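Putative cytochrome P450 YjiB (Bacillus subtilis subsp. subtilis, PDB 4RM4) binds a heme and probably acts as a cytochrome P450 monooxygenase, inserting an atom from molecular oxygen into its substrates. Local coordinates at residues E118-F123 with H133-P138; Q46-F51 with E306-L311. One frame throughout, in Å; residues are numbered along the deposited sequence.

Contact 1: E118-F123 with H133-P138; sequences ELIQKF and HDFSYP
Phe135 pushes its ring against the 118-123 part of helix 102-123, and Leu119, Ile120 and Phe123 all touch it. CE1 of Phe135 comes within 3.6 Å of Ile120 CG1, while Leu119 CB meets the ring at its edge, near the ring plane, 4.0 Å from CD1. The Phe123 ring, its plane 68° from that of Phe135, lies against the backbone where Asp134 joins Phe135: CE2 is 3.5 Å from Asp134 O and CZ 3.9 Å from Phe135 CB, while CD2 touches Asp134 CB. Its CG sits between the backbone N and the carbonyl carbon (chi1 60°), on the side of the 133-138 segment. The Leu119 methyls straddle the opposing turn: CD1 lies by Phe135 O, and CD2 fits between Asp134 O and Pro138 CG, 3.8 Å from the latter. A water bridges Leu119 O and Asp134 O, two carbonyls that could not bond each other directly, though its 2.5 Å distance to Asp134 O is doubtfully short. Helices 102-123 and 131-136 are joined by a short connection that contains strand 128-130. Phe129 of that strand meets the Phe123 ring, and helix 352-369 packs on Ile120 and Phe135 through Ser365, Ala369, Ala362 and Leu366.

Contact 2: Q46-F51 with E306-L311; sequences QVWSVF and EGDMVL
Val47 and Met309 run alongside each other up to Met309 CG, beyond which the bent methionine turns away. CG1 of Val47, anti to its backbone N (chi1 -178°), presses unusually tightly on Met309 CG at 3.4 Å and also touches Leu311 CG, so that one methyl group bears on both residues. Ser49 shares this face, its OG beside Leu311 CD1. Trp48 and Val310 leave from the other face, Trp48 CB near Val310 CG2; Val50 CG2 meets Val310 CG1 farther along. The indole turns its edge to Asp308: NE1 donates to OD2 over 3.1 Å, with the acceptor only 4° out of the ring plane. OD2 is met on its anti side, and the carboxylate is turned 33° from the indole. The backbones beneath form a parallel pair in the mixed sheet, where strand 47-50 lies between 39-42 and 309-312, and Gln46 and Val47 form a G1 bulge opposite Asp42. Trp48 bonds strand 309-312 through both its N-H, to Met309 O, and its C=O, which accepts from Leu311 N at 2.6 Å; Val50 N then bonds Leu311 O. An alanine in place of Trp48 would probably leave Asp308 OD2 with little more than its weak bond from Lys305 N and open a gap beside Asp308 CB. Phe41, on the neighbouring strand, also meets the Trp48 ring, while Val50 and Val310 pack on helix 53-61 through Val56 and Val59.

Contacts 1 and 2 lie on opposite sides of the chain's centre, their own centres 40 Å apart and their nearest atoms about 25 Å apart, and they share no helix or strand. Along the chain, segment 46-51 comes first, both segments of contact 1 follow, and segment 306-311 comes last. Contact 1 is therefore local, joining helices separated by a short connection, whereas contact 2 brings together strands more than 250 residues apart and ties an early part of the chain to a late one. The heme lies about 14 Å from the Phe135 side chain and about 10 Å from that of Leu311, and neither contact includes Cys349, the probable axial heme ligand.

Contact 1: E118-F123 with H133-P138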
loop_
_atom_site.group_PDB
_atom_site.type_symbol
_atom_site.label_atom_id
_atom_site.label_comp_id
_atom_site.label_asym_id
_atom_site.label_seq_id
_atom_site.Cartn_x
_atom_site.Cartn_y
_atom_site.Cartn_z
ATOM N N GLU A 118 20.557 8.837 0.283
ATOM C CA GLU A 118 20.505 10.301 0.326
ATOM C C GLU A 118 19.576 10.819 1.417
ATOM O O GLU A 118 19.879 11.814 2.078
ATOM C CB GLU A 118 20.105 10.870 -1.038
ATOM C CG GLU A 118 21.113 10.567 -2.127
ATOM C CD GLU A 118 20.889 11.393 -3.379
ATOM O OE1 GLU A 118 19.966 12.237 -3.383
ATOM O OE2 GLU A 118 21.643 11.198 -4.358
ATOM N N LEU A 119 18.445 10.141 1.609
ATOM C CA LEU A 119 17.524 10.499 2.679
ATOM C C LEU A 119 18.203 10.340 4.028
ATOM O O LEU A 119 18.151 11.233 4.872
ATOM C CB LEU A 119 16.271 9.619 2.629
ATOM C CG LEU A 119 15.268 9.998 1.541
ATOM C CD1 LEU A 119 14.219 8.899 1.372
ATOM C CD2 LEU A 119 14.625 11.329 1.871
ATOM N N ILE A 120 18.836 9.192 4.219
ATOM C CA ILE A 120 19.492 8.876 5.480
ATOM C C ILE A 120 20.583 9.898 5.830
ATOM O O ILE A 120 20.693 10.331 6.983
ATOM C CB ILE A 120 20.054 7.442 5.473
ATOM C CG1 ILE A 120 18.898 6.436 5.387
ATOM C CG2 ILE A 120 20.899 7.202 6.714
ATOM C CD1 ILE A 120 19.315 4.977 5.354
ATOM N N GLN A 121 21.363 10.298 4.826
ATOM C CA GLN A 121 22.440 11.268 5.016
ATOM C C GLN A 121 21.969 12.541 5.708
ATOM O O GLN A 121 22.711 13.132 6.498
ATOM C CB GLN A 121 23.111 11.609 3.678
ATOM C CG GLN A 121 24.207 10.640 3.256
ATOM C CD GLN A 121 24.623 10.810 1.804
ATOM O OE1 GLN A 121 23.867 11.338 0.987
ATOM N NE2 GLN A 121 25.830 10.352 1.474
ATOM N N LYS A 122 20.736 12.952 5.423
ATOM C CA LYS A 122 20.182 14.175 5.995
ATOM C C LYS A 122 19.985 14.096 7.512
ATOM O O LYS A 122 20.063 15.117 8.197
ATOM C CB LYS A 122 18.859 14.555 5.311
ATOM C CG LYS A 122 18.975 14.908 3.836
ATOM C CD LYS A 122 17.652 15.461 3.300
ATOM C CE LYS A 122 17.694 15.685 1.797
ATOM N NZ LYS A 122 18.689 16.723 1.402
ATOM N N PHE A 123 19.729 12.898 8.042
ATOM C CA PHE A 123 19.517 12.764 9.486
ATOM C C PHE A 123 20.511 11.835 10.188
ATOM O O PHE A 123 20.320 11.478 11.353
ATOM C CB PHE A 123 18.060 12.396 9.819
ATOM C CG PHE A 123 17.588 11.095 9.223
ATOM C CD1 PHE A 123 17.639 9.919 9.957
ATOM C CD2 PHE A 123 17.061 11.053 7.944
ATOM C CE1 PHE A 123 17.184 8.730 9.424
ATOM C CE2 PHE A 123 16.609 9.857 7.399
ATOM C CZ PHE A 123 16.670 8.696 8.142
ATOM N N HIS A 133 8.447 11.566 8.850
ATOM C CA HIS A 133 8.727 12.787 8.095
ATOM C C HIS A 133 10.058 12.731 7.354
ATOM O O HIS A 133 10.166 13.163 6.205
ATOM C CB HIS A 133 8.691 14.039 8.990
ATOM C CG HIS A 133 8.965 15.308 8.242
ATOM N ND1 HIS A 133 7.964 16.080 7.688
ATOM C CD2 HIS A 133 10.131 15.917 7.914
ATOM C CE1 HIS A 133 8.501 17.117 7.069
ATOM N NE2 HIS A 133 9.815 17.041 7.190
ATOM N N ASP A 134 11.079 12.192 8.013
ATOM C CA ASP A 134 12.431 12.231 7.484
ATOM C C ASP A 134 12.772 11.113 6.510
ATOM O O ASP A 134 13.756 11.210 5.778
ATOM C CB ASP A 134 13.448 12.164 8.628
ATOM C CG ASP A 134 13.373 13.360 9.550
ATOM O OD1 ASP A 134 12.895 14.424 9.116
ATOM O OD2 ASP A 134 13.807 13.239 10.715
ATOM N N PHE A 135 12.003 10.032 6.525
ATOM C CA PHE A 135 12.432 8.830 5.818
ATOM C C PHE A 135 11.297 8.130 5.077
ATOM O O PHE A 135 11.266 8.147 3.856
ATOM C CB PHE A 135 13.155 7.870 6.771
ATOM C CG PHE A 135 13.825 6.701 6.086
ATOM C CD1 PHE A 135 14.807 6.902 5.122
ATOM C CD2 PHE A 135 13.487 5.403 6.426
ATOM C CE1 PHE A 135 15.430 5.835 4.501
ATOM C CE2 PHE A 135 14.101 4.322 5.813
ATOM C CZ PHE A 135 15.080 4.531 4.853
ATOM N N SER A 136 10.363 7.524 5.803
ATOM C CA SER A 136 9.358 6.688 5.136
ATOM C C SER A 136 8.334 7.468 4.310
ATOM O O SER A 136 7.834 6.940 3.324
ATOM C CB SER A 136 8.660 5.760 6.140
ATOM O OG SER A 136 7.893 6.502 7.059
ATOM N N TYR A 137 8.018 8.707 4.702
ATOM C CA TYR A 137 7.100 9.553 3.919
ATOM C C TYR A 137 7.672 9.995 2.554
ATOM O O TYR A 137 7.040 9.796 1.500
ATOM C CB TYR A 137 6.590 10.752 4.750
ATOM C CG TYR A 137 6.169 11.977 3.954
ATOM C CD1 TYR A 137 5.110 11.926 3.065
ATOM C CD2 TYR A 137 6.825 13.193 4.122
ATOM C CE1 TYR A 137 4.712 13.058 2.345
ATOM C CE2 TYR A 137 6.438 14.327 3.412
ATOM C CZ TYR A 137 5.386 14.252 2.525
ATOM O OH TYR A 137 5.007 15.381 1.824
ATOM N N PRO A 138 8.868 10.585 2.550
ATOM C CA PRO A 138 9.396 11.041 1.257
ATOM C C PRO A 138 9.855 9.927 0.306
ATOM O O PRO A 138 9.780 10.102 -0.924
ATOM C CB PRO A 138 10.597 11.897 1.662
ATOM C CG PRO A 138 11.012 11.346 3.007
ATOM C CD PRO A 138 9.721 11.011 3.680
HETATM O O HOH W 1 15.555 12.893 5.159
#

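Contact 2: Q46-F51 with E306-L311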
loop_
_atom_site.group_PDB
_atom_site.type_symbol
_atom_site.label_atom_id
_atom_site.label_comp_id
_atom_site.label_asym_id
_atom_site.label_seq_id
_atom_site.Cartn_x
_atom_site.Cartn_y
_atom_site.Cartn_z
ATOM N N GLN A 46 -25.478 -0.240 5.961
ATOM C CA GLN A 46 -25.891 -1.358 5.122
ATOM C C GLN A 46 -24.700 -2.034 4.451
ATOM O O GLN A 46 -24.659 -2.192 3.232
ATOM C CB GLN A 46 -26.916 -0.911 4.078
ATOM C CG GLN A 46 -28.227 -0.411 4.678
ATOM C CD GLN A 46 -29.153 -1.535 5.094
ATOM O OE1 GLN A 46 -29.494 -2.406 4.292
ATOM N NE2 GLN A 46 -29.574 -1.521 6.358
ATOM N N VAL A 47 -23.726 -2.421 5.259
ATOM C CA VAL A 47 -22.561 -3.110 4.762
ATOM C C VAL A 47 -22.192 -4.290 5.646
ATOM O O VAL A 47 -22.320 -4.240 6.876
ATOM C CB VAL A 47 -21.365 -2.148 4.618
ATOM C CG1 VAL A 47 -20.161 -2.882 4.058
ATOM C CG2 VAL A 47 -21.741 -0.989 3.712
ATOM N N TRP A 48 -21.771 -5.369 4.999
ATOM C CA TRP A 48 -21.226 -6.523 5.693
ATOM C C TRP A 48 -19.735 -6.361 5.982
ATOM O O TRP A 48 -19.000 -5.846 5.156
ATOM C CB TRP A 48 -21.401 -7.760 4.817
ATOM C CG TRP A 48 -22.810 -8.206 4.641
ATOM C CD1 TRP A 48 -23.642 -7.932 3.606
ATOM C CD2 TRP A 48 -23.524 -9.061 5.519
ATOM N NE1 TRP A 48 -24.854 -8.550 3.792
ATOM C CE2 TRP A 48 -24.805 -9.254 4.969
ATOM C CE3 TRP A 48 -23.213 -9.666 6.739
ATOM C CZ2 TRP A 48 -25.773 -10.030 5.592
ATOM C CZ3 TRP A 48 -24.168 -10.453 7.350
ATOM C CH2 TRP A 48 -25.437 -10.618 6.779
ATOM N N SER A 49 -19.295 -6.842 7.139
ATOM C CA SER A 49 -17.871 -6.911 7.460
ATOM C C SER A 49 -17.465 -8.368 7.679
ATOM O O SER A 49 -18.161 -9.125 8.343
ATOM C CB SER A 49 -17.547 -6.058 8.693
ATOM O OG SER A 49 -17.676 -4.683 8.373
ATOM N N VAL A 50 -16.348 -8.772 7.090
ATOM C CA VAL A 50 -15.933 -10.165 7.122
ATOM C C VAL A 50 -14.523 -10.216 7.722
ATOM O O VAL A 50 -13.665 -9.453 7.311
ATOM C CB VAL A 50 -15.977 -10.799 5.710
ATOM C CG1 VAL A 50 -15.324 -12.150 5.728
ATOM C CG2 VAL A 50 -17.436 -10.927 5.238
ATOM N N PHE A 51 -14.302 -11.085 8.711
ATOM C CA PHE A 51 -13.080 -11.036 9.517
ATOM C C PHE A 51 -12.182 -12.284 9.502
ATOM O O PHE A 51 -11.018 -12.200 9.892
ATOM C CB PHE A 51 -13.420 -10.698 10.980
ATOM C CG PHE A 51 -13.984 -9.311 11.172
ATOM C CD1 PHE A 51 -13.145 -8.231 11.366
ATOM C CD2 PHE A 51 -15.360 -9.095 11.157
ATOM C CE1 PHE A 51 -13.668 -6.938 11.532
ATOM C CE2 PHE A 51 -15.886 -7.814 11.320
ATOM C CZ PHE A 51 -15.035 -6.736 11.508
ATOM N N GLU A 306 -27.532 -9.816 -3.546
ATOM C CA GLU A 306 -26.990 -9.163 -4.736
ATOM C C GLU A 306 -27.032 -7.665 -4.539
ATOM O O GLU A 306 -28.055 -7.107 -4.131
ATOM C CB GLU A 306 -27.735 -9.564 -6.015
ATOM C CG GLU A 306 -27.348 -8.698 -7.212
ATOM C CD GLU A 306 -27.788 -9.279 -8.550
ATOM O OE1 GLU A 306 -28.386 -10.373 -8.564
ATOM O OE2 GLU A 306 -27.517 -8.641 -9.594
ATOM N N GLY A 307 -25.906 -7.010 -4.810
ATOM C CA GLY A 307 -25.819 -5.580 -4.640
ATOM C C GLY A 307 -25.313 -5.115 -3.289
ATOM O O GLY A 307 -25.036 -3.933 -3.131
ATOM N N ASP A 308 -25.191 -6.030 -2.321
ATOM C CA ASP A 308 -24.710 -5.673 -0.980
ATOM C C ASP A 308 -23.222 -5.353 -0.989
ATOM O O ASP A 308 -22.449 -6.012 -1.674
ATOM C CB ASP A 308 -24.947 -6.815 0.003
ATOM C CG ASP A 308 -26.369 -6.849 0.527
ATOM O OD1 ASP A 308 -27.234 -6.133 -0.022
ATOM O OD2 ASP A 308 -26.617 -7.598 1.487
ATOM N N MET A 309 -22.825 -4.354 -0.205
ATOM C CA MET A 309 -21.417 -4.008 -0.070
ATOM C C MET A 309 -20.794 -4.878 1.025
ATOM O O MET A 309 -21.433 -5.162 2.031
ATOM C CB MET A 309 -21.276 -2.531 0.285
ATOM C CG MET A 309 -19.892 -2.129 0.752
ATOM S SD MET A 309 -18.844 -1.631 -0.608
ATOM C CE MET A 309 -19.828 -0.326 -1.339
ATOM N N VAL A 310 -19.562 -5.334 0.798
ATOM C CA VAL A 310 -18.850 -6.174 1.762
ATOM C C VAL A 310 -17.470 -5.596 2.042
ATOM O O VAL A 310 -16.740 -5.252 1.117
ATOM C CB VAL A 310 -18.649 -7.607 1.226
ATOM C CG1 VAL A 310 -17.864 -8.451 2.226
ATOM C CG2 VAL A 310 -20.002 -8.257 0.900
ATOM N N LEU A 311 -17.130 -5.470 3.320
ATOM C CA LEU A 311 -15.795 -5.059 3.734
ATOM C C LEU A 311 -14.991 -6.294 4.174
ATOM O O LEU A 311 -15.359 -6.980 5.118
ATOM C CB LEU A 311 -15.885 -4.041 4.873
ATOM C CG LEU A 311 -16.566 -2.706 4.559
ATOM C CD1 LEU A 311 -16.685 -1.880 5.838
ATOM C CD2 LEU A 311 -15.789 -1.933 3.494
#